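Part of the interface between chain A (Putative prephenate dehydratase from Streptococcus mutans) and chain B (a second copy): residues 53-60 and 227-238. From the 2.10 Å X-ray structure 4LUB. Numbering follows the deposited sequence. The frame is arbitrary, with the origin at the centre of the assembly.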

# COMPACT_ATOMS: atom_id res chain seq x y z
N VAL A 53 -0.42 -7.94 11.02
CA VAL A 53 0.26 -7.01 10.12
C VAL A 53 -0.24 -7.09 8.67
O VAL A 53 -0.13 -6.11 7.93
CB VAL A 53 1.79 -7.21 10.15
CG1 VAL A 53 2.35 -6.83 11.53
CG2 VAL A 53 2.14 -8.63 9.82
N GLU A 54 -0.75 -8.24 8.24
CA GLU A 54 -1.20 -8.34 6.86
C GLU A 54 -2.41 -9.26 6.74
O GLU A 54 -2.48 -10.30 7.38
CB GLU A 54 -0.07 -8.79 5.94
CG GLU A 54 -0.45 -8.88 4.46
CD GLU A 54 0.75 -9.11 3.56
OE1 GLU A 54 1.90 -9.03 4.05
OE2 GLU A 54 0.55 -9.35 2.35
N ASN A 55 -3.34 -8.83 5.91
CA ASN A 55 -4.62 -9.50 5.72
C ASN A 55 -4.76 -10.03 4.30
O ASN A 55 -4.24 -9.44 3.35
CB ASN A 55 -5.74 -8.51 6.02
CG ASN A 55 -7.11 -9.13 5.96
OD1 ASN A 55 -7.72 -9.23 4.90
ND2 ASN A 55 -7.62 -9.51 7.12
N SER A 56 -5.45 -11.16 4.15
CA SER A 56 -5.58 -11.79 2.84
C SER A 56 -6.40 -10.94 1.87
O SER A 56 -6.26 -11.07 0.65
CB SER A 56 -6.24 -13.17 2.97
OG SER A 56 -7.63 -13.04 3.23
N ILE A 57 -7.23 -10.07 2.41
CA ILE A 57 -8.15 -9.28 1.59
C ILE A 57 -7.82 -7.79 1.62
O ILE A 57 -7.69 -7.15 0.57
CB ILE A 57 -9.60 -9.48 2.06
CG1 ILE A 57 -9.98 -10.96 2.05
CG2 ILE A 57 -10.55 -8.64 1.23
CD1 ILE A 57 -9.69 -11.66 0.74
N GLU A 58 -7.71 -7.25 2.83
CA GLU A 58 -7.43 -5.83 3.01
C GLU A 58 -5.97 -5.47 2.72
O GLU A 58 -5.68 -4.33 2.38
CB GLU A 58 -7.81 -5.40 4.43
CG GLU A 58 -9.31 -5.38 4.70
CD GLU A 58 -10.06 -4.26 3.98
OE1 GLU A 58 -9.42 -3.46 3.27
OE2 GLU A 58 -11.30 -4.19 4.14
N GLY A 59 -5.06 -6.42 2.88
CA GLY A 59 -3.66 -6.13 2.67
C GLY A 59 -2.94 -5.82 3.98
O GLY A 59 -3.31 -6.34 5.03
N SER A 60 -1.90 -5.00 3.89
CA SER A 60 -1.16 -4.59 5.08
C SER A 60 -2.06 -3.80 6.02
O SER A 60 -2.84 -2.95 5.58
CB SER A 60 0.06 -3.76 4.70
OG SER A 60 1.14 -4.61 4.31
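Chain B, residues 227-238: SRPLKTILGEYF

A loop at a subunit boundary can present backbone carbonyls as well as side chains, and the partner answers with long, flexible donors whose rotamers are bent to reach them. The dimer contact of this putative prephenate dehydratase illustrates the principle. Chain B contributes a hairpin-like segment: strand 227-229 pairs with strand 237-238 through B:Arg228 N to B:Phe238 O (2.9 Å) and B:Phe238 N to B:Arg228 O (3.0 Å), and the connection includes a type II turn from B:Ile233 to B:Glu236. B:Gly235, at phi/psi 98/-1, takes the turn position where a CB would be jammed against the preceding carbonyl. The segment lies with B:Pro229 CA 5.8 Å from A:Gly59 CA and B:Leu234 CA 6.6 Å from A:Ser56 CA, so the register runs in opposite senses.

On chain A, a strand that begins before A:Val53 leads into a loop closed by A:Asn55 N to A:Gly59 O (2.6 Å) and, weakly, A:Gly59 N to A:Asn55 O (3.2 Å). The CA-to-CB bond of A:Asn55 points away from chain B, and with chi1 t, A:Asn55 OD1 accepts from A:Ile57 N (2.7 Å) and A:Glu58 N (2.9 Å), while the carbonyls of the same two residues accept from chain B. B:Arg228 leaves its backbone sideways, but with chi1 to chi3 all m the chain curls so that its guanidinium reaches them. B:Arg228 NH1 makes a nearly straight hydrogen bond to A:Glu58 O (2.7 Å, 171°), which lies at the guanidinium edge; B:Arg228 NH2 adds weak bonds to A:Ile57 O (3.3 Å) and A:Glu58 O (3.4 Å). B:Lys231, with positive phi, also starts sideways, and its chain brings B:Lys231 NZ to a weak hydrogen bond with A:Ile57 O (2.8 Å), so this one oxygen serves two cationic side chains.

B:Pro229, between the two donors in sequence, points toward chain A. B:Pro229 CG, in the exo pucker, lies 3.5 Å from A:Ile57 O and 3.7 Å from A:Gly59 CA, while B:Pro229 CB is 3.6 Å from A:Ser56 O. The close fit leaves no room for a side chain on A:Gly59: an ideal CB would stand 2.8 Å from B:Arg228 NH1, a clash, and at phi/psi 97/-152 the backbone itself calls for glycine.

The CA-to-CB bond of A:Glu54 points toward chain B, and with chi1 and chi2 both t the side chain is extended. A:Glu54 OE2 accepts a very short hydrogen bond from B:Tyr237 OH (2.5 Å), approaching near the ring plane, as suits a bond to a phenolic hydroxyl. B:Tyr237, in the m rotamer, starts sideways, yet the end of the side chain comes nearer, and the hydroxyl reaches A:Glu54. B:Leu234 CD1 packs 3.6 Å from the same A:Glu54 OE2, setting an apolar methyl beside the buried carboxylate.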

# COMPACT_ATOMS: atom_id res chain seq x y z
N SER B 227 0.89 -1.55 -3.06
CA SER B 227 0.62 -2.94 -3.36
C SER B 227 -0.75 -3.35 -2.84
O SER B 227 -1.25 -2.81 -1.85
CB SER B 227 1.73 -3.87 -2.86
OG SER B 227 1.64 -4.09 -1.47
N ARG B 228 -1.36 -4.30 -3.53
CA ARG B 228 -2.68 -4.82 -3.19
C ARG B 228 -2.59 -6.33 -3.31
O ARG B 228 -1.84 -6.83 -4.16
CB ARG B 228 -3.74 -4.27 -4.15
CG ARG B 228 -4.08 -2.76 -4.04
CD ARG B 228 -4.50 -2.39 -2.64
NE ARG B 228 -5.69 -3.11 -2.24
CZ ARG B 228 -5.90 -3.59 -1.02
NH1 ARG B 228 -4.99 -3.40 -0.07
NH2 ARG B 228 -7.03 -4.24 -0.75
N PRO B 229 -3.30 -7.06 -2.45
CA PRO B 229 -3.34 -8.52 -2.61
C PRO B 229 -3.84 -8.94 -3.99
O PRO B 229 -4.82 -8.39 -4.49
CB PRO B 229 -4.32 -8.98 -1.51
CG PRO B 229 -4.45 -7.81 -0.58
CD PRO B 229 -4.24 -6.59 -1.42
N LEU B 230 -3.15 -9.91 -4.59
CA LEU B 230 -3.60 -10.51 -5.85
C LEU B 230 -4.84 -11.38 -5.65
O LEU B 230 -5.49 -11.77 -6.61
CB LEU B 230 -2.48 -11.33 -6.48
CG LEU B 230 -2.49 -11.46 -8.00
CD1 LEU B 230 -2.76 -10.14 -8.68
CD2 LEU B 230 -1.17 -12.06 -8.49
N LYS B 231 -5.15 -11.64 -4.38
CA LYS B 231 -6.20 -12.58 -3.99
C LYS B 231 -5.94 -13.97 -4.56
O LYS B 231 -6.85 -14.65 -5.04
CB LYS B 231 -7.59 -12.08 -4.42
CG LYS B 231 -7.78 -10.58 -4.25
CD LYS B 231 -8.31 -10.25 -2.85
CE LYS B 231 -9.18 -8.99 -2.86
NZ LYS B 231 -8.62 -7.90 -2.00
N THR B 232 -4.67 -14.39 -4.50
CA THR B 232 -4.29 -15.76 -4.83
C THR B 232 -3.73 -16.42 -3.57
O THR B 232 -4.44 -17.15 -2.88
CB THR B 232 -3.24 -15.82 -5.95
OG1 THR B 232 -2.18 -14.90 -5.66
CG2 THR B 232 -3.86 -15.46 -7.29
N ILE B 233 -2.46 -16.16 -3.28
CA ILE B 233 -1.88 -16.51 -1.98
C ILE B 233 -1.11 -15.35 -1.35
O ILE B 233 -0.75 -14.39 -2.03
CB ILE B 233 -0.94 -17.74 -2.10
CG1 ILE B 233 0.13 -17.49 -3.15
CG2 ILE B 233 -1.73 -18.98 -2.49
CD1 ILE B 233 1.48 -18.09 -2.80
N LEU B 234 -0.89 -15.45 -0.04
CA LEU B 234 0.01 -14.55 0.69
C LEU B 234 1.37 -14.45 0.01
O LEU B 234 2.02 -15.46 -0.26
CB LEU B 234 0.19 -15.03 2.13
CG LEU B 234 0.78 -14.03 3.12
CD1 LEU B 234 -0.08 -12.78 3.22
CD2 LEU B 234 0.94 -14.69 4.48
N GLY B 235 1.79 -13.22 -0.26
CA GLY B 235 3.05 -12.98 -0.94
C GLY B 235 2.92 -12.75 -2.44
O GLY B 235 3.92 -12.51 -3.12
N GLU B 236 1.69 -12.82 -2.95
CA GLU B 236 1.43 -12.38 -4.33
C GLU B 236 0.56 -11.14 -4.38
O GLU B 236 -0.49 -11.05 -3.74
CB GLU B 236 0.80 -13.52 -5.14
CG GLU B 236 1.69 -14.75 -5.23
CD GLU B 236 1.14 -15.79 -6.17
OE1 GLU B 236 -0.03 -15.67 -6.57
OE2 GLU B 236 1.89 -16.73 -6.52
N TYR B 237 1.01 -10.17 -5.16
CA TYR B 237 0.38 -8.87 -5.19
C TYR B 237 0.32 -8.31 -6.59
O TYR B 237 1.03 -8.76 -7.48
CB TYR B 237 1.17 -7.89 -4.32
CG TYR B 237 1.52 -8.40 -2.94
CD1 TYR B 237 0.65 -8.25 -1.89
CD2 TYR B 237 2.74 -9.01 -2.70
CE1 TYR B 237 0.97 -8.69 -0.62
CE2 TYR B 237 3.08 -9.46 -1.44
CZ TYR B 237 2.18 -9.30 -0.40
OH TYR B 237 2.50 -9.74 0.86
N PHE B 238 -0.51 -7.30 -6.77
CA PHE B 238 -0.39 -6.42 -7.91
C PHE B 238 -0.03 -5.04 -7.37
O PHE B 238 -0.36 -4.71 -6.24
CB PHE B 238 -1.63 -6.42 -8.80
CG PHE B 238 -2.81 -5.68 -8.24
CD1 PHE B 238 -3.01 -4.34 -8.52
CD2 PHE B 238 -3.75 -6.34 -7.47
CE1 PHE B 238 -4.10 -3.67 -8.02
CE2 PHE B 238 -4.85 -5.67 -6.96
CZ PHE B 238 -5.02 -4.33 -7.24